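Local coordinates for protein putative glycoside hydrolase (Bacteroides ovatus, PDB 4ONZ) that is of unknown function but, as a putative glycoside hydrolase, probably shares the five-bladed beta-propeller fold of its clan, at residues Leu103-Asp114 with Asn156-Phe164; Leu135-Leu146 with Asn173-Ile182. All blocks are in the same frame, centred on the assembly; numbering follows the deposited sequence.

Leaving the sheet of strands 50-59, 62-70, 82-89 and 96-97, the chain enters 103-114, a loop ending in the short helix 111-114. It then runs through strands 118-126, 132-139 and 144-151 before 156-164 returns to it, closing contact 1 around three strands of one antiparallel sheet. Contact 2 starts inside that span, at the hairpin 135-146, and closes beyond it at 173-182, after strand 158-162 and helix 167-170. The two therefore cross rather than nest. Contact 1 fastens the incoming connection to an edge strand of the sheet, whereas contact 2 joins two of its strands to the start of the next sheet; A163 N and L146 O meet between them.

Contact 1. Residues Leu103-Asp114 with Asn156-Phe164; sequences LFPAEDNFKDQD and NWTKHGLAF
K159 reaches from strand 158-162 into the loop 103-114, and each part of its side chain has a different neighbour there. CB lies over one face of the F110 ring, offset toward the rim, in a CH-pi contact 3.9 Å from the ring centroid. CG is anti to the carbonyl carbon (chi1 -64°), and the chain is extended from there on, so that CG and CE pass the CD1 methyl of L103, CE at 3.8 Å. CD and CE approach the carboxylates of D108 and D114, and NZ lies between their OD2 atoms. At this tip, NZ is gripped by three acceptors. D114 OD2 takes K159 NZ on its syn side in a salt bridge of 2.6 Å, and D108 OD2 uses its syn lone pair for a second to the same NZ, at 2.9 Å. The backbone F104 O completes the set, 2.9 Å from K159 NZ, the ammonium standing above the carbonyl plane. Two carboxylates beside one ammonium would be expected to keep the lysine charged.

D108 is itself held by an Asx turn: its OD1 accepts F110 N at 2.9 Å. The same aspartate thus orders the backbone leading into helix 111-114, whose N-cap position F110 occupies. Farther along the strand, F110 CE1 lies 3.4 Å from G161 N, and the Q113 amide rests against the L162 side chain, with Q113 OE1 3.4 Å from G161 CA. A water accepts from L162 N and, weakly, from Q113 NE2. The same CD1 methyl of L103 also approaches W157 CB.

Strand 158-162 is an edge strand of a four-stranded antiparallel sheet, consistent with a propeller blade, and the salt-bridge network ties to it the connection that arrives from the preceding sheet.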
loop_
_atom_site.group_PDB
_atom_site.type_symbol
_atom_site.label_atom_id
_atom_site.label_comp_id
_atom_site.label_asym_id
_atom_site.label_seq_id
_atom_site.Cartn_x
_atom_site.Cartn_y
_atom_site.Cartn_z
ATOM N N LEU A 103 -5.974 -8.144 -11.729
ATOM C CA LEU A 103 -4.660 -8.771 -11.528
ATOM C C LEU A 103 -4.929 -10.040 -10.740
ATOM O O LEU A 103 -5.523 -9.997 -9.660
ATOM C CB LEU A 103 -3.658 -7.877 -10.784
ATOM C CG LEU A 103 -2.239 -8.459 -10.660
ATOM C CD1 LEU A 103 -1.585 -8.627 -12.014
ATOM C CD2 LEU A 103 -1.348 -7.593 -9.790
ATOM N N PHE A 104 -4.498 -11.161 -11.295
ATOM C CA PHE A 104 -4.780 -12.462 -10.722
ATOM C C PHE A 104 -3.822 -13.513 -11.246
ATOM O O PHE A 104 -3.167 -13.293 -12.266
ATOM C CB PHE A 104 -6.222 -12.837 -11.085
ATOM C CG PHE A 104 -6.564 -12.617 -12.544
ATOM C CD1 PHE A 104 -6.346 -13.618 -13.492
ATOM C CD2 PHE A 104 -7.119 -11.415 -12.969
ATOM C CE1 PHE A 104 -6.656 -13.418 -14.832
ATOM C CE2 PHE A 104 -7.438 -11.209 -14.311
ATOM C CZ PHE A 104 -7.206 -12.212 -15.243
ATOM N N PRO A 105 -3.723 -14.660 -10.549
ATOM C CA PRO A 105 -2.880 -15.709 -11.110
ATOM C C PRO A 105 -3.485 -16.158 -12.442
ATOM O O PRO A 105 -4.699 -16.322 -12.535
ATOM C CB PRO A 105 -2.897 -16.826 -10.058
ATOM C CG PRO A 105 -3.817 -16.402 -8.984
ATOM C CD PRO A 105 -4.228 -14.977 -9.203
ATOM N N ALA A 106 -2.642 -16.302 -13.461
ATOM C CA ALA A 106 -3.102 -16.626 -14.806
ATOM C C ALA A 106 -2.164 -17.583 -15.533
ATOM O O ALA A 106 -1.181 -18.058 -14.967
ATOM C CB ALA A 106 -3.268 -15.331 -15.600
ATOM N N GLU A 107 -2.510 -17.899 -16.782
ATOM C CA GLU A 107 -1.697 -18.774 -17.613
ATOM C C GLU A 107 -0.604 -17.925 -18.243
ATOM O O GLU A 107 -0.679 -17.543 -19.407
ATOM C CB GLU A 107 -2.563 -19.490 -18.655
ATOM C CG GLU A 107 -3.462 -20.531 -17.997
ATOM C CD GLU A 107 -4.269 -21.363 -18.979
ATOM O OE1 GLU A 107 -4.728 -20.820 -20.006
ATOM O OE2 GLU A 107 -4.462 -22.569 -18.710
ATOM N N ASP A 108 0.407 -17.628 -17.436
ATOM C CA ASP A 108 1.503 -16.762 -17.836
ATOM C C ASP A 108 2.819 -17.338 -17.322
ATOM O O ASP A 108 2.846 -18.464 -16.815
ATOM C CB ASP A 108 1.244 -15.339 -17.301
ATOM C CG ASP A 108 1.123 -15.283 -15.779
ATOM O OD1 ASP A 108 1.715 -16.148 -15.085
ATOM O OD2 ASP A 108 0.453 -14.341 -15.274
ATOM N N ASN A 109 3.896 -16.563 -17.414
ATOM C CA ASN A 109 5.223 -17.029 -16.988
ATOM C C ASN A 109 5.599 -16.658 -15.558
ATOM O O ASN A 109 6.777 -16.584 -15.233
ATOM C CB ASN A 109 6.280 -16.506 -17.972
ATOM C CG ASN A 109 6.075 -17.049 -19.378
ATOM O OD1 ASN A 109 5.455 -18.097 -19.569
ATOM N ND2 ASN A 109 6.607 -16.341 -20.372
ATOM N N PHE A 110 4.599 -16.450 -14.702
ATOM C CA PHE A 110 4.831 -16.058 -13.313
ATOM C C PHE A 110 4.096 -16.975 -12.332
ATOM O O PHE A 110 3.831 -16.600 -11.187
ATOM C CB PHE A 110 4.400 -14.592 -13.142
ATOM C CG PHE A 110 5.071 -13.671 -14.112
ATOM C CD1 PHE A 110 6.360 -13.225 -13.876
ATOM C CD2 PHE A 110 4.443 -13.308 -15.297
ATOM C CE1 PHE A 110 7.003 -12.398 -14.788
ATOM C CE2 PHE A 110 5.078 -12.483 -16.212
ATOM C CZ PHE A 110 6.360 -12.027 -15.954
ATOM N N LYS A 111 3.813 -18.198 -12.770
ATOM C CA LYS A 111 3.080 -19.147 -11.940
ATOM C C LYS A 111 3.878 -19.536 -10.702
ATOM O O LYS A 111 3.310 -19.789 -9.647
ATOM C CB LYS A 111 2.704 -20.404 -12.743
ATOM C CG LYS A 111 1.870 -20.127 -13.983
ATOM C CD LYS A 111 1.339 -21.416 -14.584
ATOM C CE LYS A 111 0.723 -21.196 -15.944
ATOM N NZ LYS A 111 1.759 -20.946 -16.978
ATOM N N ASP A 112 5.199 -19.587 -10.837
ATOM C CA ASP A 112 6.058 -19.926 -9.706
ATOM C C ASP A 112 5.921 -18.916 -8.562
ATOM O O ASP A 112 6.123 -19.269 -7.405
ATOM C CB ASP A 112 7.535 -20.039 -10.135
ATOM C CG ASP A 112 8.074 -18.758 -10.760
ATOM O OD1 ASP A 112 7.383 -18.169 -11.622
ATOM O OD2 ASP A 112 9.195 -18.343 -10.394
ATOM N N GLN A 113 5.545 -17.682 -8.904
ATOM C CA GLN A 113 5.444 -16.566 -7.953
ATOM C C GLN A 113 4.083 -16.378 -7.298
ATOM O O GLN A 113 4.026 -16.082 -6.100
ATOM C CB GLN A 113 5.855 -15.271 -8.668
ATOM C CG GLN A 113 7.320 -15.314 -9.080
ATOM C CD GLN A 113 7.714 -14.305 -10.138
ATOM O OE1 GLN A 113 7.073 -13.269 -10.323
ATOM N NE2 GLN A 113 8.797 -14.610 -10.844
ATOM N N ASP A 114 3.000 -16.547 -8.064
ATOM C CA ASP A 114 1.651 -16.284 -7.547
ATOM C C ASP A 114 0.634 -17.437 -7.590
ATOM O O ASP A 114 -0.528 -17.236 -7.255
ATOM C CB ASP A 114 1.073 -15.017 -8.192
ATOM C CG ASP A 114 0.931 -15.126 -9.704
ATOM O OD1 ASP A 114 0.893 -16.263 -10.224
ATOM O OD2 ASP A 114 0.825 -14.064 -10.368
ATOM N N ASN A 156 -5.740 -3.322 -17.620
ATOM C CA ASN A 156 -4.864 -4.314 -18.219
ATOM C C ASN A 156 -3.458 -4.164 -17.644
ATOM O O ASN A 156 -2.731 -3.230 -17.963
ATOM C CB ASN A 156 -4.911 -4.188 -19.733
ATOM C CG ASN A 156 -6.284 -4.520 -20.281
ATOM O OD1 ASN A 156 -6.738 -5.660 -20.187
ATOM N ND2 ASN A 156 -6.960 -3.525 -20.841
ATOM N N TRP A 157 -3.113 -5.091 -16.748
ATOM C CA TRP A 157 -1.818 -5.100 -16.041
ATOM C C TRP A 157 -0.860 -6.115 -16.619
ATOM O O TRP A 157 -1.259 -7.231 -16.927
ATOM C CB TRP A 157 -2.018 -5.383 -14.538
ATOM C CG TRP A 157 -2.725 -4.251 -13.885
ATOM C CD1 TRP A 157 -4.066 -4.084 -13.769
ATOM C CD2 TRP A 157 -2.120 -3.088 -13.318
ATOM N NE1 TRP A 157 -4.343 -2.880 -13.160
ATOM C CE2 TRP A 157 -3.162 -2.256 -12.862
ATOM C CE3 TRP A 157 -0.795 -2.670 -13.146
ATOM C CZ2 TRP A 157 -2.923 -1.021 -12.266
ATOM C CZ3 TRP A 157 -0.555 -1.444 -12.540
ATOM C CH2 TRP A 157 -1.611 -0.638 -12.102
ATOM N N THR A 158 0.402 -5.720 -16.761
ATOM C CA THR A 158 1.451 -6.599 -17.257
ATOM C C THR A 158 2.382 -6.915 -16.086
ATOM O O THR A 158 2.923 -5.999 -15.484
ATOM C CB THR A 158 2.263 -5.908 -18.376
ATOM O OG1 THR A 158 1.381 -5.528 -19.434
ATOM C CG2 THR A 158 3.349 -6.825 -18.929
ATOM N N LYS A 159 2.540 -8.194 -15.740
ATOM C CA LYS A 159 3.444 -8.586 -14.644
ATOM C C LYS A 159 4.863 -8.482 -15.163
ATOM O O LYS A 159 5.107 -8.743 -16.330
ATOM C CB LYS A 159 3.174 -10.021 -14.176
ATOM C CG LYS A 159 1.793 -10.223 -13.561
ATOM C CD LYS A 159 1.508 -11.681 -13.255
ATOM C CE LYS A 159 0.050 -11.908 -12.871
ATOM N NZ LYS A 159 -0.259 -13.345 -12.660
ATOM N N HIS A 160 5.790 -8.077 -14.311
ATOM C CA HIS A 160 7.200 -8.010 -14.690
ATOM C C HIS A 160 8.092 -8.863 -13.787
ATOM O O HIS A 160 9.305 -8.873 -13.950
ATOM C CB HIS A 160 7.677 -6.568 -14.716
ATOM C CG HIS A 160 7.047 -5.764 -15.799
ATOM N ND1 HIS A 160 7.507 -5.779 -17.099
ATOM C CD2 HIS A 160 5.988 -4.925 -15.783
ATOM C CE1 HIS A 160 6.748 -4.994 -17.839
ATOM N NE2 HIS A 160 5.822 -4.461 -17.064
ATOM N N GLY A 161 7.481 -9.602 -12.869
ATOM C CA GLY A 161 8.211 -10.502 -11.988
ATOM C C GLY A 161 8.530 -9.878 -10.646
ATOM O O GLY A 161 7.928 -8.889 -10.254
ATOM N N LEU A 162 9.488 -10.459 -9.939
ATOM C CA LEU A 162 9.827 -9.972 -8.596
ATOM C C LEU A 162 10.672 -8.712 -8.629
ATOM O O LEU A 162 11.564 -8.580 -9.452
ATOM C CB LEU A 162 10.570 -11.056 -7.813
ATOM C CG LEU A 162 9.800 -12.366 -7.690
ATOM C CD1 LEU A 162 10.619 -13.355 -6.883
ATOM C CD2 LEU A 162 8.433 -12.132 -7.059
ATOM N N ALA A 163 10.385 -7.793 -7.710
ATOM C CA ALA A 163 11.146 -6.555 -7.599
ATOM C C ALA A 163 12.642 -6.806 -7.354
ATOM O O ALA A 163 13.485 -6.056 -7.844
ATOM C CB ALA A 163 10.572 -5.712 -6.489
ATOM N N PHE A 164 12.975 -7.863 -6.616
ATOM C CA PHE A 164 14.372 -8.152 -6.284
ATOM C C PHE A 164 14.916 -9.382 -6.994
ATOM O O PHE A 164 15.823 -10.036 -6.486
ATOM C CB PHE A 164 14.540 -8.312 -4.757
ATOM C CG PHE A 164 13.970 -7.163 -3.947
ATOM C CD1 PHE A 164 14.081 -5.851 -4.390
ATOM C CD2 PHE A 164 13.386 -7.387 -2.706
ATOM C CE1 PHE A 164 13.577 -4.796 -3.645
ATOM C CE2 PHE A 164 12.883 -6.331 -1.949
ATOM C CZ PHE A 164 12.983 -5.034 -2.416
HETATM O O HOH W 1 11.052 -12.480 -11.442
#

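Contact 2. Residues Leu135-Leu146 with Asn173-Ile182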
loop_
_atom_site.group_PDB
_atom_site.type_symbol
_atom_site.label_atom_id
_atom_site.label_comp_id
_atom_site.label_asym_id
_atom_site.label_seq_id
_atom_site.Cartn_x
_atom_site.Cartn_y
_atom_site.Cartn_z
ATOM N N LEU A 135 3.325 -2.131 -7.061
ATOM C CA LEU A 135 4.137 -2.993 -6.207
ATOM C C LEU A 135 3.114 -3.760 -5.381
ATOM O O LEU A 135 2.259 -3.144 -4.733
ATOM C CB LEU A 135 5.065 -2.200 -5.294
ATOM C CG LEU A 135 6.439 -1.794 -5.837
ATOM C CD1 LEU A 135 7.385 -2.979 -5.874
ATOM C CD2 LEU A 135 6.336 -1.162 -7.214
ATOM N N TYR A 136 3.196 -5.084 -5.427
ATOM C CA TYR A 136 2.272 -5.958 -4.737
ATOM C C TYR A 136 2.996 -7.211 -4.228
ATOM O O TYR A 136 4.176 -7.419 -4.481
ATOM C CB TYR A 136 1.100 -6.346 -5.678
ATOM C CG TYR A 136 1.476 -7.239 -6.846
ATOM C CD1 TYR A 136 2.012 -6.712 -8.023
ATOM C CD2 TYR A 136 1.294 -8.613 -6.779
ATOM C CE1 TYR A 136 2.356 -7.545 -9.089
ATOM C CE2 TYR A 136 1.616 -9.442 -7.844
ATOM C CZ TYR A 136 2.154 -8.907 -8.992
ATOM O OH TYR A 136 2.484 -9.742 -10.044
ATOM N N THR A 137 2.278 -8.048 -3.501
ATOM C CA THR A 137 2.863 -9.269 -2.974
ATOM C C THR A 137 2.391 -10.468 -3.784
ATOM O O THR A 137 1.184 -10.667 -3.932
ATOM C CB THR A 137 2.412 -9.482 -1.521
ATOM O OG1 THR A 137 2.704 -8.310 -0.755
ATOM C CG2 THR A 137 3.092 -10.700 -0.898
ATOM N N ALA A 138 3.340 -11.238 -4.323
ATOM C CA ALA A 138 3.044 -12.496 -5.017
ATOM C C ALA A 138 3.153 -13.582 -3.951
ATOM O O ALA A 138 4.146 -13.641 -3.220
ATOM C CB ALA A 138 4.038 -12.745 -6.136
ATOM N N TRP A 139 2.130 -14.419 -3.843
ATOM C CA TRP A 139 2.069 -15.445 -2.806
ATOM C C TRP A 139 1.921 -16.823 -3.423
ATOM O O TRP A 139 0.906 -17.119 -4.043
ATOM C CB TRP A 139 0.893 -15.119 -1.879
ATOM C CG TRP A 139 0.607 -16.027 -0.722
ATOM C CD1 TRP A 139 -0.624 -16.485 -0.339
ATOM C CD2 TRP A 139 1.545 -16.572 0.221
ATOM N NE1 TRP A 139 -0.511 -17.265 0.782
ATOM C CE2 TRP A 139 0.807 -17.343 1.143
ATOM C CE3 TRP A 139 2.929 -16.467 0.386
ATOM C CZ2 TRP A 139 1.408 -18.010 2.216
ATOM C CZ3 TRP A 139 3.529 -17.141 1.449
ATOM C CH2 TRP A 139 2.766 -17.906 2.346
ATOM N N ASN A 140 2.938 -17.661 -3.246
ATOM C CA ASN A 140 2.921 -19.029 -3.784
ATOM C C ASN A 140 2.809 -20.078 -2.677
ATOM O O ASN A 140 3.065 -21.264 -2.909
ATOM C CB ASN A 140 4.181 -19.273 -4.623
ATOM C CG ASN A 140 5.459 -19.252 -3.800
ATOM O OD1 ASN A 140 5.430 -19.139 -2.570
ATOM N ND2 ASN A 140 6.596 -19.360 -4.481
ATOM N N ARG A 141 2.421 -19.595 -1.493
ATOM C CA ARG A 141 2.279 -20.398 -0.264
ATOM C C ARG A 141 3.606 -20.889 0.320
ATOM O O ARG A 141 3.610 -21.642 1.286
ATOM C CB ARG A 141 1.293 -21.560 -0.429
ATOM C CG ARG A 141 -0.088 -21.111 -0.862
ATOM C CD ARG A 141 -1.146 -22.151 -0.541
ATOM N NE ARG A 141 -2.379 -21.895 -1.274
ATOM C CZ ARG A 141 -3.146 -20.829 -1.086
ATOM N NH1 ARG A 141 -2.804 -19.903 -0.203
ATOM N NH2 ARG A 141 -4.248 -20.680 -1.805
ATOM N N LYS A 142 4.720 -20.471 -0.280
ATOM C CA LYS A 142 6.051 -20.783 0.243
ATOM C C LYS A 142 6.682 -19.473 0.744
ATOM O O LYS A 142 7.089 -19.383 1.897
ATOM C CB LYS A 142 6.924 -21.492 -0.803
ATOM C CG LYS A 142 6.447 -22.914 -1.102
ATOM C CD LYS A 142 7.355 -23.673 -2.058
ATOM C CE LYS A 142 6.939 -25.137 -2.158
ATOM N NZ LYS A 142 7.814 -25.924 -3.069
ATOM N N LYS A 143 6.735 -18.463 -0.126
ATOM C CA LYS A 143 7.269 -17.143 0.215
ATOM C C LYS A 143 6.360 -16.040 -0.336
ATOM O O LYS A 143 5.827 -16.156 -1.440
ATOM C CB LYS A 143 8.683 -16.960 -0.357
ATOM C CG LYS A 143 9.785 -17.769 0.320
ATOM C CD LYS A 143 10.128 -17.219 1.697
ATOM C CE LYS A 143 11.242 -18.005 2.377
ATOM N NZ LYS A 143 12.584 -17.812 1.759
ATOM N N ALA A 144 6.178 -14.984 0.448
ATOM C CA ALA A 144 5.428 -13.809 0.033
ATOM C C ALA A 144 6.563 -12.906 -0.470
ATOM O O ALA A 144 7.538 -12.662 0.268
ATOM C CB ALA A 144 4.709 -13.188 1.204
ATOM N N ARG A 145 6.472 -12.453 -1.723
ATOM C CA ARG A 145 7.565 -11.688 -2.340
ATOM C C ARG A 145 7.076 -10.478 -3.133
ATOM O O ARG A 145 6.097 -10.557 -3.857
ATOM C CB ARG A 145 8.408 -12.611 -3.248
ATOM C CG ARG A 145 9.045 -13.805 -2.526
ATOM C CD ARG A 145 9.836 -14.714 -3.463
ATOM N NE ARG A 145 8.946 -15.513 -4.301
ATOM C CZ ARG A 145 9.348 -16.380 -5.222
ATOM N NH1 ARG A 145 10.641 -16.568 -5.462
ATOM N NH2 ARG A 145 8.439 -17.060 -5.915
ATOM N N LEU A 146 7.771 -9.359 -2.961
ATOM C CA LEU A 146 7.414 -8.122 -3.630
ATOM C C LEU A 146 7.555 -8.276 -5.153
ATOM O O LEU A 146 8.609 -8.703 -5.652
ATOM C CB LEU A 146 8.283 -6.990 -3.094
ATOM C CG LEU A 146 7.896 -5.561 -3.444
ATOM C CD1 LEU A 146 6.481 -5.223 -2.988
ATOM C CD2 LEU A 146 8.898 -4.616 -2.802
ATOM N N ASN A 173 16.082 -12.960 -4.311
ATOM C CA ASN A 173 15.006 -13.475 -5.168
ATOM C C ASN A 173 14.079 -14.485 -4.470
ATOM O O ASN A 173 13.067 -14.878 -5.043
ATOM C CB ASN A 173 15.538 -13.995 -6.522
ATOM C CG ASN A 173 16.276 -15.321 -6.428
ATOM O OD1 ASN A 173 16.334 -15.970 -5.380
ATOM N ND2 ASN A 173 16.847 -15.739 -7.558
ATOM N N ASN A 174 14.422 -14.916 -3.251
ATOM C CA ASN A 174 13.509 -15.761 -2.478
ATOM C C ASN A 174 13.326 -15.230 -1.054
ATOM O O ASN A 174 12.924 -15.966 -0.135
ATOM C CB ASN A 174 13.890 -17.251 -2.496
ATOM C CG ASN A 174 12.682 -18.154 -2.282
ATOM O OD1 ASN A 174 11.569 -17.822 -2.705
ATOM N ND2 ASN A 174 12.895 -19.312 -1.656
ATOM N N LEU A 175 13.588 -13.934 -0.896
ATOM C CA LEU A 175 13.372 -13.229 0.351
ATOM C C LEU A 175 11.872 -12.990 0.556
ATOM O O LEU A 175 11.192 -12.478 -0.351
ATOM C CB LEU A 175 14.051 -11.845 0.305
ATOM C CG LEU A 175 13.803 -10.937 1.521
ATOM C CD1 LEU A 175 14.494 -11.494 2.759
ATOM C CD2 LEU A 175 14.240 -9.500 1.272
ATOM N N PHE A 176 11.366 -13.330 1.741
ATOM C CA PHE A 176 9.987 -13.022 2.134
ATOM C C PHE A 176 9.945 -11.499 2.327
ATOM O O PHE A 176 10.666 -10.949 3.158
ATOM C CB PHE A 176 9.645 -13.749 3.437
ATOM C CG PHE A 176 8.185 -13.729 3.807
ATOM C CD1 PHE A 176 7.585 -12.568 4.278
ATOM C CD2 PHE A 176 7.426 -14.904 3.754
ATOM C CE1 PHE A 176 6.245 -12.561 4.639
ATOM C CE2 PHE A 176 6.094 -14.908 4.128
ATOM C CZ PHE A 176 5.501 -13.727 4.562
ATOM N N CYS A 177 9.126 -10.814 1.535
ATOM C CA CYS A 177 9.037 -9.362 1.591
ATOM C C CYS A 177 7.741 -8.862 0.969
ATOM O O CYS A 177 7.111 -9.548 0.156
ATOM C CB CYS A 177 10.247 -8.703 0.911
ATOM S SG CYS A 177 10.535 -9.183 -0.809
ATOM N N LYS A 178 7.349 -7.662 1.374
ATOM C CA LYS A 178 6.107 -7.052 0.920
ATOM C C LYS A 178 6.094 -5.560 1.234
ATOM O O LYS A 178 6.997 -5.060 1.911
ATOM C CB LYS A 178 4.917 -7.713 1.616
ATOM C CG LYS A 178 4.974 -7.666 3.132
ATOM C CD LYS A 178 3.761 -8.291 3.803
ATOM C CE LYS A 178 3.574 -9.755 3.460
ATOM N NZ LYS A 178 2.415 -10.295 4.216
ATOM N N SER A 179 5.076 -4.879 0.703
ATOM C CA SER A 179 4.786 -3.473 0.985
ATOM C C SER A 179 5.816 -2.473 0.465
ATOM O O SER A 179 6.698 -2.018 1.212
ATOM C CB SER A 179 4.553 -3.301 2.484
ATOM O OG SER A 179 3.663 -4.311 2.967
ATOM N N GLY A 180 5.683 -2.122 -0.812
ATOM C CA GLY A 180 6.594 -1.177 -1.471
ATOM C C GLY A 180 5.982 0.195 -1.698
ATOM O O GLY A 180 4.974 0.305 -2.388
ATOM N N SER A 181 6.602 1.232 -1.129
ATOM C CA SER A 181 6.115 2.616 -1.239
ATOM C C SER A 181 7.053 3.526 -2.041
ATOM O O SER A 181 8.030 4.087 -1.510
ATOM C CB SER A 181 5.904 3.206 0.149
ATOM O OG SER A 181 4.961 2.443 0.854
ATOM N N ILE A 182 6.739 3.683 -3.320
ATOM C CA ILE A 182 7.546 4.499 -4.219
ATOM C C ILE A 182 7.434 5.973 -3.817
ATOM O O ILE A 182 6.395 6.394 -3.314
ATOM C CB ILE A 182 7.108 4.302 -5.679
ATOM C CG1 ILE A 182 7.307 2.843 -6.086
ATOM C CG2 ILE A 182 7.903 5.214 -6.596
ATOM C CD1 ILE A 182 6.762 2.506 -7.453
HETATM O O HOH W 2 3.393 -3.186 -2.115
HETATM O O HOH W 3 2.718 -5.753 -1.075
HETATM O O HOH W 4 9.127 -19.387 -3.041
HETATM O O HOH W 5 12.947 -15.018 3.605
#
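A144 and C177 make the one backbone-to-backbone hydrogen bond of this contact, C177 N to A144 O at 2.7 Å, and F176 CA adds a CH...O approach to the same oxygen. Two residues on from A144, the amide of L146 points at sulfur instead: L146 N donates to C177 SG at 3.5 Å, an almost straight bond (175° at the hydrogen). Side chains supply two more bonds, both to carbonyls of 173-174. K143, in the conformer described, is bent at chi2 (-73°) and again at chi4, which together fold its amine back to N174 O, 2.7 Å from K143 NZ and nearly in line with the carbonyl bond. R145 NH1 reaches N173 O at 3.0 Å, lying in the carbonyl plane, while the N174 amide stands steeply against the guanidinium, their planes 74° apart.

The hairpin of strands 132-139 and 144-151 belongs to one four-stranded antiparallel sheet. These bonds tie it to the segment leading into strand 180-187, in the next sheet, probably the next blade of a five-bladed beta-propeller. At the hairpin turn, N140 OD1 forms an Asx turn with K142 N, extended to an Asx motif by K143 N.

Waters also bridge the segments. One molecule takes G180 N and gives a weak bond to L135 O; another lies between T137 OG1 and S179 N, and a third joins N140 ND2 to N174 OD1.

Apolar contacts lie along the same seam. The A144 methyl sits over one face of the F176 ring, CB 3.7 Å from the centroid, and K143 CD meets the edge of that ring. In the L146 conformer described, L146 CB packs on C177 SG at 3.9 Å. Toward the other end, L135 CD2 touches I182 CD1 at 3.7 Å, the two side chains crossing at about a right angle.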